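Local coordinates for protein chitosanase (Gynuella sunshinyii YC6258, PDB 6X2Q) that probably hydrolyses chitosan, a glucosamine polymer, as a member of glycoside hydrolase family 46, at residues Ala98-Ser101 / Val105-Gln108. Residues are numbered along the deposited sequence; the frame is centred on the assembly and turned at random.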
loop_
_atom_site.group_PDB
_atom_site.type_symbol
_atom_site.label_atom_id
_atom_site.label_comp_id
_atom_site.label_asym_id
_atom_site.label_seq_id
_atom_site.Cartn_x
_atom_site.Cartn_y
_atom_site.Cartn_z
ATOM N N ALA A 98 -2.120 10.470 15.776
ATOM C CA ALA A 98 -2.037 9.388 16.756
ATOM C C ALA A 98 -3.219 9.425 17.730
ATOM O O ALA A 98 -3.824 8.390 18.034
ATOM C CB ALA A 98 -0.709 9.467 17.508
ATOM N N ASP A 99 -3.578 10.613 18.223
ATOM C CA ASP A 99 -4.686 10.671 19.169
ATOM C C ASP A 99 -6.017 10.398 18.475
ATOM O O ASP A 99 -6.844 9.638 18.992
ATOM C CB ASP A 99 -4.701 12.019 19.890
ATOM C CG ASP A 99 -3.487 12.207 20.805
ATOM O OD1 ASP A 99 -3.043 11.203 21.415
ATOM O OD2 ASP A 99 -2.988 13.350 20.927
ATOM N N ALA A 100 -6.226 10.983 17.292
ATOM C CA ALA A 100 -7.441 10.700 16.547
ATOM C C ALA A 100 -7.621 9.194 16.334
ATOM O O ALA A 100 -8.736 8.681 16.447
ATOM C CB ALA A 100 -7.419 11.447 15.214
ATOM N N SER A 101 -6.526 8.467 16.087
ATOM C CA SER A 101 -6.555 7.019 15.852
ATOM C C SER A 101 -7.021 6.210 17.056
ATOM O O SER A 101 -7.217 4.994 16.929
ATOM C CB SER A 101 -5.159 6.524 15.446
ATOM O OG SER A 101 -4.731 7.184 14.268
ATOM N N VAL A 105 -13.975 5.256 15.093
ATOM C CA VAL A 105 -14.620 5.828 13.915
ATOM C C VAL A 105 -13.575 6.387 12.957
ATOM O O VAL A 105 -13.725 6.293 11.731
ATOM C CB VAL A 105 -15.646 6.905 14.320
ATOM C CG1 VAL A 105 -16.293 7.495 13.077
ATOM C CG2 VAL A 105 -16.712 6.331 15.268
ATOM N N PHE A 106 -12.511 6.990 13.501
ATOM C CA PHE A 106 -11.396 7.452 12.673
ATOM C C PHE A 106 -10.702 6.282 11.992
ATOM O O PHE A 106 -10.417 6.338 10.792
ATOM C CB PHE A 106 -10.395 8.239 13.516
ATOM C CG PHE A 106 -9.296 8.877 12.709
ATOM C CD1 PHE A 106 -9.588 9.838 11.753
ATOM C CD2 PHE A 106 -7.974 8.537 12.920
ATOM C CE1 PHE A 106 -8.576 10.426 11.007
ATOM C CE2 PHE A 106 -6.954 9.131 12.178
ATOM C CZ PHE A 106 -7.256 10.069 11.219
ATOM N N ARG A 107 -10.429 5.213 12.748
ATOM C CA ARG A 107 -9.867 4.002 12.157
ATOM C C ARG A 107 -10.772 3.463 11.061
ATOM O O ARG A 107 -10.291 3.025 10.008
ATOM C CB ARG A 107 -9.633 2.953 13.246
ATOM C CG ARG A 107 -8.736 3.488 14.376
ATOM C CD ARG A 107 -8.022 2.383 15.136
ATOM N NE ARG A 107 -8.949 1.522 15.868
ATOM C CZ ARG A 107 -9.442 1.800 17.076
ATOM N NH1 ARG A 107 -9.110 2.919 17.705
ATOM N NH2 ARG A 107 -10.269 0.955 17.658
ATOM N N GLN A 108 -12.088 3.540 11.268
ATOM C CA GLN A 108 -13.033 3.075 10.256
ATOM C C GLN A 108 -12.917 3.889 8.973
ATOM O O GLN A 108 -12.953 3.328 7.872
ATOM C CB GLN A 108 -14.465 3.127 10.809
ATOM C CG GLN A 108 -15.546 2.663 9.826
ATOM C CD GLN A 108 -15.370 1.204 9.400
ATOM O OE1 GLN A 108 -15.367 0.303 10.233
ATOM N NE2 GLN A 108 -15.214 0.976 8.098
#
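S101 and R107 bring the two backbones nearest, CA to CA 5.8 Å, where the chain leaves helix 93-100 and turns within a few residues into the first turn of helix 104-129. F106 points its side chain toward the 98-101 segment. A chi1 of -174°, which sets CG opposite the backbone N, sends the ring back to the end of the preceding helix, where the methyl of A100 sits over one face in a CH-pi contact, CB 3.9 Å from the ring centroid and 17° off the normal. The edge of the same ring meets S101, with CE2 3.6 Å from OG. That hydroxyl is held chiefly by the carbonyl O of W97, four residues earlier in helix 93-100. This is a short connection between two consecutive helices of the GH46 fold, which belongs to the lysozyme clan; the F106 side chain lies about 14 Å from a bound glucosamine, and Y60 of helix 52-63 and W97 each meet its ring edge-to-face. R107 bends at chi3 and brings its guanidinium to the turn: NH1 donates to S101 O over 2.9 Å, nearly straight at 164°. The oxygen lies almost in the guanidinium plane, and the aliphatic CG and CD of R107 also pack against it, each at 3.3 Å.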